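Local atomic coordinates of adhesion G-protein coupled receptor G6 (PDB entry 6V55), a protein that is a calcium-binding adhesion G-protein coupled receptor, probably acting in myelination by coupling extracellular contacts to intracellular signalling. Residues V562-S566 with I603-L608; E581-K585 with F736-S742; V609-L615 with S670-F676; S623-F628 with I638-A644; S747-K751 with C763-H767. All blocks are in the same frame, centred on the assembly; numbering follows the deposited sequence.

Contact 1: V562-S566 with I603-L608; sequences VTIIS and ISSKNL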
# COMPACT_ATOMS: atom_id res chain seq x y z
N VAL A 562 26.69 -0.71 19.79
CA VAL A 562 26.32 -1.80 20.70
C VAL A 562 25.06 -2.50 20.20
O VAL A 562 24.87 -3.71 20.41
CB VAL A 562 26.26 -1.24 22.15
CG1 VAL A 562 25.32 -1.98 23.10
CG2 VAL A 562 27.66 -1.30 22.75
N THR A 563 24.26 -1.80 19.39
CA THR A 563 23.08 -2.48 18.91
C THR A 563 23.27 -3.11 17.55
O THR A 563 22.41 -3.90 17.15
CB THR A 563 21.90 -1.53 18.93
OG1 THR A 563 22.09 -0.48 17.98
CG2 THR A 563 21.78 -0.92 20.31
N ILE A 564 24.34 -2.76 16.81
CA ILE A 564 24.77 -3.64 15.72
C ILE A 564 25.13 -5.00 16.29
O ILE A 564 24.57 -6.01 15.88
CB ILE A 564 25.92 -3.02 14.93
CG1 ILE A 564 25.42 -1.70 14.35
CG2 ILE A 564 26.32 -3.92 13.81
CD1 ILE A 564 26.47 -0.75 13.81
N ILE A 565 25.93 -5.00 17.37
CA ILE A 565 26.43 -6.25 17.97
C ILE A 565 25.32 -7.00 18.71
O ILE A 565 25.28 -8.24 18.69
CB ILE A 565 27.64 -5.93 18.88
CG1 ILE A 565 28.66 -5.05 18.13
CG2 ILE A 565 28.31 -7.19 19.36
CD1 ILE A 565 29.40 -5.74 16.98
N SER A 566 24.38 -6.28 19.33
CA SER A 566 23.22 -6.92 19.95
C SER A 566 22.31 -7.60 18.93
O SER A 566 21.77 -8.68 19.19
CB SER A 566 22.40 -5.89 20.72
OG SER A 566 21.27 -6.48 21.35
N ILE A 603 25.73 1.74 28.48
CA ILE A 603 25.11 1.65 27.16
C ILE A 603 24.38 0.32 27.06
O ILE A 603 25.01 -0.74 27.07
CB ILE A 603 26.13 1.78 26.02
CG1 ILE A 603 26.75 3.17 26.02
CG2 ILE A 603 25.41 1.60 24.73
CD1 ILE A 603 28.13 3.10 26.37
N SER A 604 23.07 0.37 26.95
CA SER A 604 22.25 -0.83 26.99
C SER A 604 21.69 -1.18 25.62
O SER A 604 21.57 -0.34 24.72
CB SER A 604 21.09 -0.67 27.97
OG SER A 604 20.54 -1.93 28.32
N SER A 605 21.33 -2.45 25.49
CA SER A 605 20.61 -2.97 24.34
C SER A 605 19.85 -4.20 24.82
O SER A 605 19.85 -4.51 26.01
CB SER A 605 21.57 -3.31 23.21
OG SER A 605 22.45 -4.33 23.65
N LYS A 606 19.23 -4.93 23.87
CA LYS A 606 18.42 -6.08 24.24
C LYS A 606 19.28 -7.24 24.77
O LYS A 606 18.97 -7.79 25.83
CB LYS A 606 17.55 -6.52 23.06
CG LYS A 606 16.43 -7.53 23.42
CD LYS A 606 16.21 -8.55 22.26
CE LYS A 606 15.59 -9.88 22.72
NZ LYS A 606 16.61 -10.96 22.98
N ASN A 607 20.39 -7.57 24.09
CA ASN A 607 21.23 -8.68 24.54
C ASN A 607 22.62 -8.28 25.03
O ASN A 607 23.46 -9.17 25.24
CB ASN A 607 21.41 -9.70 23.41
CG ASN A 607 20.11 -10.18 22.85
OD1 ASN A 607 19.31 -10.82 23.55
ND2 ASN A 607 19.88 -9.91 21.57
N LEU A 608 22.89 -6.99 25.22
CA LEU A 608 24.24 -6.52 25.52
C LEU A 608 24.17 -5.19 26.26
O LEU A 608 23.62 -4.22 25.74
CB LEU A 608 25.06 -6.32 24.24
CG LEU A 608 26.48 -5.81 24.48
CD1 LEU A 608 27.32 -6.83 25.19
CD2 LEU A 608 27.15 -5.37 23.20
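Val562 and Ser566, one turn apart on helix 555-568, press against the connection between strands 600-603 and 608-614, and here the packing is tightest. The chi1 of Val562 (153°) sends CG1 to the side away from the backbone N, where it meets Leu608 CD2 at 3.9 Å; the two side chains cross at about a right angle. Val562 CB also lies 3.9 Å from Ile603 CG2, so the valine is wedged between the two ends of the connection. One turn further on, Ser566 CB comes within 3.3 Å of Ser605 OG. Ser566 OG accepts a nearly straight bond from Asn607 N (3.1 Å, 164° at the hydrogen) and gives only a weak one to Ser605 OG.

The outer side is looser. Thr563 CG2 merely brushes Ser605 CB at 3.8 Å, while its hydroxyl turns back to Thr560 O in its own helix. Lys606 is exposed; its chain bends so that NZ reaches Asn607 OD1 at 2.8 Å, tilted 19° from the carbonyl plane. The other end of that amide, ND2, bonds to Ser566 O, although the placing of ND2 is less certain.

Chemically, the contact is divided: valine, isoleucine and leucine fill the buried end, whereas one buried serine hydroxyl, Ser566 OG, gripped by Asn607 N and weakly bonded to Ser605 OG, ties the turn to the helix where the apolar contacts end.

Contact 2: E581-K585 with F736-S742; sequences ETALK and FNLQNYS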
# COMPACT_ATOMS: atom_id res chain seq x y z
N GLU A 581 34.70 -13.23 16.47
CA GLU A 581 35.94 -12.75 17.06
C GLU A 581 36.20 -11.28 16.71
O GLU A 581 36.71 -10.53 17.54
CB GLU A 581 37.11 -13.63 16.64
CG GLU A 581 38.37 -13.36 17.44
CD GLU A 581 39.62 -13.87 16.76
OE1 GLU A 581 39.53 -14.46 15.66
OE2 GLU A 581 40.71 -13.68 17.36
N THR A 582 35.80 -10.85 15.51
CA THR A 582 35.86 -9.43 15.18
C THR A 582 34.86 -8.63 16.01
O THR A 582 35.21 -7.56 16.54
CB THR A 582 35.62 -9.26 13.68
OG1 THR A 582 36.66 -9.93 12.95
CG2 THR A 582 35.58 -7.82 13.29
N ALA A 583 33.64 -9.17 16.19
CA ALA A 583 32.60 -8.54 16.99
C ALA A 583 33.01 -8.40 18.44
O ALA A 583 32.83 -7.33 19.03
CB ALA A 583 31.30 -9.35 16.92
N LEU A 584 33.62 -9.45 19.00
CA LEU A 584 34.09 -9.41 20.37
C LEU A 584 35.23 -8.42 20.53
O LEU A 584 35.23 -7.63 21.48
CB LEU A 584 34.55 -10.79 20.82
CG LEU A 584 33.39 -11.68 21.23
CD1 LEU A 584 33.95 -13.07 21.61
CD2 LEU A 584 32.54 -11.05 22.34
N LYS A 585 36.16 -8.40 19.56
CA LYS A 585 37.30 -7.50 19.65
C LYS A 585 36.90 -6.05 19.39
O LYS A 585 37.47 -5.15 20.01
CB LYS A 585 38.41 -7.97 18.70
CG LYS A 585 39.23 -9.16 19.20
CD LYS A 585 40.07 -9.77 18.09
CE LYS A 585 41.30 -10.49 18.64
NZ LYS A 585 42.28 -10.87 17.56
N PHE A 736 41.76 -15.35 23.77
CA PHE A 736 41.83 -15.00 22.35
C PHE A 736 43.01 -15.62 21.61
O PHE A 736 43.05 -15.56 20.38
CB PHE A 736 41.90 -13.49 22.18
CG PHE A 736 40.55 -12.83 22.21
CD1 PHE A 736 39.68 -13.00 21.15
CD2 PHE A 736 40.17 -12.06 23.30
CE1 PHE A 736 38.44 -12.42 21.18
CE2 PHE A 736 38.93 -11.47 23.35
CZ PHE A 736 38.06 -11.64 22.29
N ASN A 737 43.98 -16.20 22.33
CA ASN A 737 45.16 -16.78 21.71
C ASN A 737 44.97 -18.23 21.31
O ASN A 737 45.77 -18.75 20.50
CB ASN A 737 46.35 -16.67 22.66
CG ASN A 737 46.91 -15.27 22.71
OD1 ASN A 737 47.11 -14.64 21.68
ND2 ASN A 737 47.14 -14.76 23.92
N LEU A 738 43.94 -18.90 21.84
CA LEU A 738 43.73 -20.31 21.55
C LEU A 738 43.24 -20.49 20.12
O LEU A 738 42.72 -19.56 19.51
CB LEU A 738 42.71 -20.90 22.53
CG LEU A 738 43.15 -20.96 24.00
CD1 LEU A 738 42.15 -21.76 24.81
CD2 LEU A 738 44.54 -21.54 24.17
N GLN A 739 43.48 -21.69 19.59
CA GLN A 739 43.02 -22.19 18.29
C GLN A 739 43.45 -21.28 17.13
O GLN A 739 42.62 -20.73 16.41
CB GLN A 739 41.50 -22.41 18.32
CG GLN A 739 41.08 -23.32 19.48
CD GLN A 739 39.57 -23.52 19.55
OE1 GLN A 739 38.87 -23.51 18.52
NE2 GLN A 739 39.06 -23.70 20.77
N ASN A 740 44.77 -21.12 17.03
CA ASN A 740 45.49 -20.28 16.06
C ASN A 740 44.99 -18.84 16.07
O ASN A 740 44.63 -18.27 15.02
CB ASN A 740 45.44 -20.89 14.65
CG ASN A 740 46.57 -20.36 13.76
OD1 ASN A 740 47.60 -19.90 14.26
ND2 ASN A 740 46.36 -20.39 12.45
N TYR A 741 44.90 -18.30 17.29
CA TYR A 741 44.54 -16.90 17.57
C TYR A 741 43.13 -16.57 17.08
O TYR A 741 42.87 -15.48 16.57
CB TYR A 741 45.60 -15.94 17.02
CG TYR A 741 46.99 -16.29 17.49
CD1 TYR A 741 47.41 -15.96 18.78
CD2 TYR A 741 47.88 -16.98 16.66
CE1 TYR A 741 48.68 -16.29 19.23
CE2 TYR A 741 49.15 -17.32 17.10
CZ TYR A 741 49.55 -16.97 18.39
OH TYR A 741 50.82 -17.31 18.84
N SER A 742 42.22 -17.54 17.21
CA SER A 742 40.80 -17.34 16.96
C SER A 742 39.96 -17.27 18.23
O SER A 742 38.95 -16.58 18.24
CB SER A 742 40.24 -18.45 16.06
OG SER A 742 39.91 -19.60 16.82
O HOH W 1 43.68 -13.54 18.34
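The Phe736 ring meets helix 573-593 along its edge: Leu584 CB lies in the ring plane 3.9 Å from CZ, and Glu581 CG approaches the same edge near CE1. Lys585 CG comes in obliquely, also at 3.9 Å from Phe736 CE1. The Glu581 carboxylate is nearly coplanar with the ring, 16° between the planes, the two side chains running past each other in opposite directions. Trp734 makes an edge-to-face pair with Phe736 outside this interface.

With CG anti to N (chi1 -168°) and the chain extended, Glu581 carries its carboxylate to the backbone at Tyr741 and Ser742. Glu581 OE2 stands 2.9 Å from Tyr741 O; both are acceptors, so the proximity should favour protonation of the acid to some degree. Lys585, one turn on, counters this with a salt bridge from Lys585 NZ to Glu581 OE2 (3.2 Å), whose hydrogen bond is weak. Lys585 NZ also donates to a water 3.1 Å away, which lies within bonding distance of Phe736 O and Tyr741 O.

With an alanine at Glu581 the Lys585 ammonium is likely to lose its carboxylate mate, and a gap to open beside the edge of Phe736.

Positive phi values from Gln739 to Tyr741 give the opposing turn a left-handed backbone. The pairing joins the helical part to the GPS motif, as in the GAIN domains of adhesion receptors.

Contact 3: V609-L615 with S670-F676; sequences VVGVSAL and SRINFMF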
# COMPACT_ATOMS: atom_id res chain seq x y z
N VAL A 609 24.75 -5.15 27.45
CA VAL A 609 24.94 -3.89 28.16
C VAL A 609 26.42 -3.74 28.49
O VAL A 609 27.06 -4.72 28.90
CB VAL A 609 24.04 -3.80 29.41
CG1 VAL A 609 24.15 -5.03 30.31
CG2 VAL A 609 24.30 -2.54 30.17
N VAL A 610 26.99 -2.57 28.17
CA VAL A 610 28.39 -2.31 28.49
C VAL A 610 28.43 -1.04 29.33
O VAL A 610 27.58 -0.16 29.21
CB VAL A 610 29.34 -2.20 27.26
CG1 VAL A 610 29.23 -3.44 26.35
CG2 VAL A 610 29.16 -0.91 26.46
N GLY A 611 29.40 -0.98 30.22
CA GLY A 611 29.48 0.13 31.15
C GLY A 611 30.92 0.46 31.45
O GLY A 611 31.80 -0.41 31.45
N VAL A 612 31.17 1.74 31.67
CA VAL A 612 32.46 2.23 32.13
C VAL A 612 32.17 3.05 33.37
O VAL A 612 31.09 3.64 33.49
CB VAL A 612 33.19 3.07 31.08
CG1 VAL A 612 33.85 2.17 30.08
CG2 VAL A 612 32.21 3.97 30.36
N SER A 613 33.11 3.02 34.32
CA SER A 613 33.07 3.90 35.48
C SER A 613 34.50 4.25 35.86
O SER A 613 35.43 3.47 35.62
CB SER A 613 32.37 3.26 36.68
OG SER A 613 33.20 2.30 37.30
N ALA A 614 34.67 5.42 36.48
CA ALA A 614 35.99 5.94 36.77
C ALA A 614 36.58 5.29 38.03
O ALA A 614 35.87 5.06 39.01
CB ALA A 614 35.93 7.45 36.92
N LEU A 615 37.88 4.99 37.99
CA LEU A 615 38.60 4.35 39.09
C LEU A 615 39.66 5.32 39.59
O LEU A 615 40.57 5.71 38.84
CB LEU A 615 39.26 3.03 38.67
CG LEU A 615 39.79 1.95 39.65
CD1 LEU A 615 40.09 0.64 38.96
CD2 LEU A 615 41.08 2.28 40.41
N SER A 670 42.64 4.00 34.70
CA SER A 670 41.69 5.09 34.85
C SER A 670 40.29 4.63 35.17
O SER A 670 39.53 5.38 35.79
CB SER A 670 41.60 5.92 33.55
OG SER A 670 42.85 6.41 33.10
N ARG A 671 39.91 3.43 34.72
CA ARG A 671 38.51 3.08 34.58
C ARG A 671 38.30 1.66 35.06
O ARG A 671 39.23 0.89 35.17
CB ARG A 671 38.03 3.15 33.13
CG ARG A 671 37.90 4.53 32.57
CD ARG A 671 38.54 4.58 31.21
NE ARG A 671 38.21 5.83 30.52
CZ ARG A 671 37.47 5.92 29.42
NH1 ARG A 671 36.96 4.84 28.85
NH2 ARG A 671 37.24 7.11 28.88
N ILE A 672 37.04 1.33 35.34
CA ILE A 672 36.57 -0.05 35.40
C ILE A 672 35.62 -0.25 34.23
O ILE A 672 34.77 0.61 33.97
CB ILE A 672 35.85 -0.37 36.72
CG1 ILE A 672 36.62 0.24 37.89
CG2 ILE A 672 35.69 -1.89 36.89
CD1 ILE A 672 36.18 -0.20 39.26
N ASN A 673 35.78 -1.35 33.52
CA ASN A 673 34.93 -1.72 32.40
C ASN A 673 34.05 -2.90 32.80
O ASN A 673 34.47 -3.77 33.55
CB ASN A 673 35.79 -2.11 31.20
CG ASN A 673 36.77 -1.02 30.81
OD1 ASN A 673 36.45 0.16 30.87
ND2 ASN A 673 37.99 -1.40 30.43
N PHE A 674 32.84 -2.94 32.27
CA PHE A 674 31.96 -4.05 32.61
C PHE A 674 31.09 -4.31 31.39
O PHE A 674 30.52 -3.37 30.83
CB PHE A 674 31.12 -3.71 33.84
CG PHE A 674 30.30 -4.85 34.40
CD1 PHE A 674 29.01 -5.11 33.91
CD2 PHE A 674 30.77 -5.60 35.46
CE1 PHE A 674 28.24 -6.13 34.43
CE2 PHE A 674 29.99 -6.64 35.99
CZ PHE A 674 28.72 -6.89 35.47
N MET A 675 30.99 -5.58 30.97
CA MET A 675 30.09 -6.00 29.90
C MET A 675 29.29 -7.22 30.36
O MET A 675 29.84 -8.12 31.00
CB MET A 675 30.84 -6.38 28.61
CG MET A 675 31.88 -5.37 28.18
SD MET A 675 32.83 -5.83 26.74
CE MET A 675 34.45 -5.42 27.40
N PHE A 676 28.00 -7.24 30.03
CA PHE A 676 27.16 -8.40 30.28
C PHE A 676 26.60 -8.87 28.95
O PHE A 676 25.94 -8.09 28.24
CB PHE A 676 26.04 -8.05 31.27
CG PHE A 676 25.04 -9.16 31.48
CD1 PHE A 676 23.80 -9.15 30.83
CD2 PHE A 676 25.34 -10.20 32.35
CE1 PHE A 676 22.89 -10.18 31.03
CE2 PHE A 676 24.43 -11.23 32.57
CZ PHE A 676 23.21 -11.22 31.90
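Leu615 lays CD1 against Ile672 CG1 at 3.7 Å, the two side chains crossing at about a right angle where the paired strands run out. Its chi1 of -164° swings CG to the side opposite the backbone N, toward Ile672, and Leu615 N closes this end by bonding to Ser670 O.

Between there and Val609 the strands run antiparallel, their axes 4.6 Å apart at closest and 163° between directions. Val609 with Phe676, Gly611 with Phe674 and Ser613 with Ile672 are hydrogen-bonded pairs, each with two backbone bonds. The bond from Ile672 N to Ser613 O is short and straight (2.7 Å, 170° at the hydrogen). In the non-hydrogen-bonded pairs between them the side chains do the meeting. Val610 and Met675 lie side by side, pointing the same way, with Val610 CG1 3.8 Å from Met675 CG. Val612 CG1 touches Asn673 OD1 at 3.4 Å, while the ND2 of that amide bonds to Ser701 OG on the next strand. At the far end Val609 CG1 meets Phe676 CB at 3.7 Å, aliphatic carbon to aliphatic carbon, before the ring leads off toward Tyr696.

These are central strands of a four-stranded antiparallel sheet, flanked by strands 600-603 and 697-701. Asn673 and Met675 face helix 573-593, whereas Ile672, Phe674 and Phe676 face strand 623-628 of the second sheet, so the pair stands between the helical layer and the rest of the sandwich.

Contact 4: S623-F628 with I638-A644; sequences STLSAF and IDFDSEA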
# COMPACT_ATOMS: atom_id res chain seq x y z
N SER A 623 35.86 -3.02 44.92
CA SER A 623 34.70 -2.65 44.12
C SER A 623 33.83 -3.88 43.90
O SER A 623 34.35 -5.00 43.75
CB SER A 623 35.11 -2.05 42.77
OG SER A 623 34.11 -1.19 42.23
N THR A 624 32.51 -3.68 43.87
CA THR A 624 31.55 -4.72 43.51
C THR A 624 30.65 -4.17 42.43
O THR A 624 30.10 -3.07 42.58
CB THR A 624 30.72 -5.18 44.72
OG1 THR A 624 31.57 -5.85 45.65
CG2 THR A 624 29.60 -6.14 44.30
N LEU A 625 30.52 -4.90 41.31
CA LEU A 625 29.72 -4.47 40.17
C LEU A 625 28.78 -5.61 39.80
O LEU A 625 29.09 -6.78 40.03
CB LEU A 625 30.59 -4.10 38.95
CG LEU A 625 31.67 -3.03 39.06
CD1 LEU A 625 33.02 -3.65 39.39
CD2 LEU A 625 31.76 -2.32 37.75
N SER A 626 27.66 -5.25 39.18
CA SER A 626 26.51 -6.15 39.11
C SER A 626 25.66 -5.87 37.88
O SER A 626 25.40 -4.71 37.53
CB SER A 626 25.66 -5.99 40.38
OG SER A 626 24.81 -7.10 40.58
N ALA A 627 25.20 -6.94 37.24
CA ALA A 627 24.29 -6.85 36.11
C ALA A 627 22.92 -7.42 36.49
O ALA A 627 22.83 -8.49 37.11
CB ALA A 627 24.85 -7.61 34.91
N PHE A 628 21.86 -6.73 36.08
CA PHE A 628 20.51 -7.09 36.50
C PHE A 628 19.52 -6.51 35.49
O PHE A 628 19.86 -5.62 34.71
CB PHE A 628 20.23 -6.59 37.92
CG PHE A 628 20.03 -5.08 38.03
CD1 PHE A 628 21.12 -4.20 37.98
CD2 PHE A 628 18.75 -4.56 38.22
CE1 PHE A 628 20.94 -2.82 38.10
CE2 PHE A 628 18.56 -3.18 38.33
CZ PHE A 628 19.65 -2.31 38.27
N ILE A 638 23.34 -2.09 34.70
CA ILE A 638 24.57 -2.29 35.45
C ILE A 638 24.48 -1.53 36.77
O ILE A 638 24.29 -0.31 36.77
CB ILE A 638 25.81 -1.86 34.66
CG1 ILE A 638 26.04 -2.81 33.50
CG2 ILE A 638 27.06 -1.88 35.54
CD1 ILE A 638 27.14 -2.34 32.58
N ASP A 639 24.61 -2.26 37.87
CA ASP A 639 24.84 -1.69 39.20
C ASP A 639 26.35 -1.60 39.41
O ASP A 639 27.04 -2.63 39.39
CB ASP A 639 24.18 -2.58 40.26
CG ASP A 639 23.94 -1.87 41.58
OD1 ASP A 639 24.77 -1.04 42.03
OD2 ASP A 639 22.90 -2.19 42.21
N PHE A 640 26.85 -0.39 39.65
CA PHE A 640 28.29 -0.20 39.79
C PHE A 640 28.79 -0.27 41.22
O PHE A 640 30.00 -0.35 41.44
CB PHE A 640 28.70 1.16 39.20
CG PHE A 640 28.74 1.19 37.70
CD1 PHE A 640 27.67 1.73 36.98
CD2 PHE A 640 29.84 0.71 37.00
CE1 PHE A 640 27.70 1.77 35.61
CE2 PHE A 640 29.89 0.75 35.61
CZ PHE A 640 28.81 1.28 34.92
N ASP A 641 27.90 -0.20 42.21
CA ASP A 641 28.30 -0.07 43.60
C ASP A 641 28.01 -1.30 44.43
O ASP A 641 28.85 -1.73 45.21
CB ASP A 641 27.59 1.13 44.24
CG ASP A 641 27.94 2.45 43.57
OD1 ASP A 641 28.87 2.48 42.73
OD2 ASP A 641 27.28 3.47 43.88
N SER A 642 26.84 -1.88 44.27
CA SER A 642 26.35 -2.97 45.10
C SER A 642 26.17 -4.21 44.24
O SER A 642 26.33 -4.18 43.02
CB SER A 642 25.04 -2.58 45.76
OG SER A 642 24.25 -1.78 44.88
N GLU A 643 25.84 -5.33 44.89
CA GLU A 643 25.26 -6.48 44.21
C GLU A 643 23.75 -6.28 44.18
O GLU A 643 23.10 -6.29 45.23
CB GLU A 643 25.63 -7.79 44.91
CG GLU A 643 24.83 -8.99 44.41
CD GLU A 643 25.18 -10.30 45.11
OE1 GLU A 643 25.98 -10.30 46.07
OE2 GLU A 643 24.64 -11.34 44.67
N ALA A 644 23.20 -6.05 42.99
CA ALA A 644 21.77 -5.81 42.84
C ALA A 644 20.97 -7.08 43.10
O ALA A 644 21.49 -8.20 43.03
CB ALA A 644 21.47 -5.28 41.44
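A beta hairpin formed by strands 623-628 and 637-639 edges one sheet of the sandwich, and its pairing centres on Ser626 and Asp639. Each donates its backbone N to the other's O; the bond from Asp639 N to Ser626 O is 2.6 Å long. Toward Thr624 regular bonding stops, for Thr624 O faces another acceptor, Phe640 O, at 3.0 Å.

The chain then folds back in an Asx turn. Asp639 OD1 accepts from Asp641 N on its anti side, 18° out of the carboxylate plane, and from Ser642 N, which comes from above that plane. This bend returns Ala644 to the hairpin, where its N bonds to Ser626 OG at 3.1 Å; a chi1 of -161° turns that hydroxyl away from the serine's own N and toward Ala644.

Alongside, the Phe628 ring takes Ala644 CB over one face, a CH-pi contact 4.0 Å from the centroid and 27° off the normal, while Asp639 N sits in the plane at its edge. On the inner side Leu625 CD2 reaches Phe640 CD2 at 3.7 Å, and Ile638 CG2 lies over the centre of the Phe640 ring.

Asp639 thus shapes the bend through OD1, which is gripped by two backbone NH groups, while Ser626 holds Asp639 through its backbone and the returning Ala644 through its hydroxyl. Polar bonds fix the bend, and apolar carbons cover the side facing the neighbouring sheet.

Contact 5: S747-K751 with C763-H767; sequences SDGCK and CLCNH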
# COMPACT_ATOMS: atom_id res chain seq x y z
N SER A 747 40.65 -22.69 31.10
CA SER A 747 40.38 -23.00 32.48
C SER A 747 41.41 -22.36 33.42
O SER A 747 41.14 -22.23 34.63
CB SER A 747 40.36 -24.53 32.66
OG SER A 747 39.93 -24.85 33.96
N ASP A 748 42.57 -21.95 32.88
CA ASP A 748 43.77 -21.66 33.65
C ASP A 748 43.61 -20.40 34.49
O ASP A 748 43.34 -19.32 33.97
CB ASP A 748 44.95 -21.51 32.71
CG ASP A 748 45.49 -22.86 32.26
OD1 ASP A 748 46.19 -22.91 31.21
OD2 ASP A 748 45.22 -23.87 32.95
N GLY A 749 43.74 -20.57 35.80
CA GLY A 749 43.63 -19.48 36.73
C GLY A 749 42.31 -19.41 37.44
O GLY A 749 42.19 -18.64 38.40
N CYS A 750 41.32 -20.20 37.04
CA CYS A 750 39.95 -20.08 37.53
C CYS A 750 39.51 -21.36 38.22
O CYS A 750 39.49 -22.43 37.59
CB CYS A 750 39.01 -19.72 36.38
SG CYS A 750 39.33 -18.08 35.79
N LYS A 751 39.15 -21.26 39.50
CA LYS A 751 38.57 -22.35 40.28
C LYS A 751 37.20 -21.95 40.83
O LYS A 751 36.85 -20.76 40.88
CB LYS A 751 39.51 -22.78 41.42
CG LYS A 751 39.63 -21.80 42.59
CD LYS A 751 40.35 -22.45 43.80
CE LYS A 751 40.13 -21.70 45.12
NZ LYS A 751 40.63 -22.48 46.31
N CYS A 763 33.07 -18.05 40.76
CA CYS A 763 34.46 -18.28 40.37
C CYS A 763 35.40 -17.35 41.11
O CYS A 763 35.14 -16.14 41.24
CB CYS A 763 34.68 -18.05 38.88
SG CYS A 763 33.57 -18.98 37.92
N LEU A 764 36.52 -17.91 41.53
CA LEU A 764 37.67 -17.16 41.99
C LEU A 764 38.72 -17.31 40.90
O LEU A 764 39.27 -18.40 40.72
CB LEU A 764 38.13 -17.69 43.35
CG LEU A 764 37.00 -17.96 44.35
CD1 LEU A 764 37.50 -18.68 45.59
CD2 LEU A 764 36.23 -16.68 44.73
N CYS A 765 38.95 -16.23 40.14
CA CYS A 765 39.99 -16.18 39.12
C CYS A 765 41.11 -15.26 39.60
O CYS A 765 40.85 -14.26 40.26
CB CYS A 765 39.44 -15.69 37.77
SG CYS A 765 38.24 -16.85 37.05
N ASN A 766 42.35 -15.62 39.28
CA ASN A 766 43.51 -14.87 39.76
C ASN A 766 43.98 -13.82 38.77
O ASN A 766 45.08 -13.28 38.94
CB ASN A 766 44.67 -15.84 40.10
CG ASN A 766 45.33 -16.46 38.87
OD1 ASN A 766 44.72 -16.61 37.81
ND2 ASN A 766 46.59 -16.87 39.03
N HIS A 767 43.21 -13.56 37.72
CA HIS A 767 43.54 -12.52 36.76
C HIS A 767 42.28 -11.79 36.32
O HIS A 767 41.17 -12.31 36.43
CB HIS A 767 44.29 -13.09 35.54
CG HIS A 767 43.48 -14.04 34.71
ND1 HIS A 767 43.33 -15.37 35.04
CD2 HIS A 767 42.78 -13.85 33.57
CE1 HIS A 767 42.57 -15.96 34.14
NE2 HIS A 767 42.23 -15.07 33.23
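Cys750 and Cys765 point to the same face of an antiparallel pair and join as a disulfide, SG to SG 2.1 Å. Matching chi1 values near -65° turn both sulfurs inward from a non-hydrogen-bonded position, CA to CA 4.2 Å; chi3 is wide at 123°. On the other face Lys751 crosses Leu764 at a slant, its extended chain bringing CE to 4.0 Å from Leu764 CD1. Beneath them Lys751 and Leu764 exchange two backbone bonds.

His767 stands beside the type II turn at Ser747-Cys750: Gly749 CA lies near its ring plane, at the edge, while Asp748 O approaches CE1 obliquely at 3.5 Å. Gly749, with phi 101°, suits the turn because a CB would be jammed against the preceding carbonyl. Gly749 O accepts from Asn766 N at 3.1 Å. Replacing Asn766 by a glycine would probably open a gap beside Gly749 where CB and CG now pack.

Cys763 adds a second covalent link, to Cys731. Within the GPS motif these two disulfides tie the strand leading to His767 to its neighbours, so the chain near the presumed cleavage site is constrained covalently as well as by backbone bonds.

Overall arrangement
All five contacts lie at one end of the elongated chain, consistent with a GAIN domain. Contact 1 packs helix 555-568 against a connection of the four-stranded sheet. Contact 2 follows on helix 573-593, and the two touch through Ile565 and Ala583; along the chain their segments alternate. Contact 3 lies inside the loop closed by contact 2 and in turn encloses contact 4. Those two stand about 11 Å apart between centres, where Ile638 and Phe640 pack the second, six-stranded sheet onto the first. Contact 5, at that sheet's other edge, is about 20 Å, centre to centre, from contact 4. Helices, sandwich and GPS motif are thus knit into one unit.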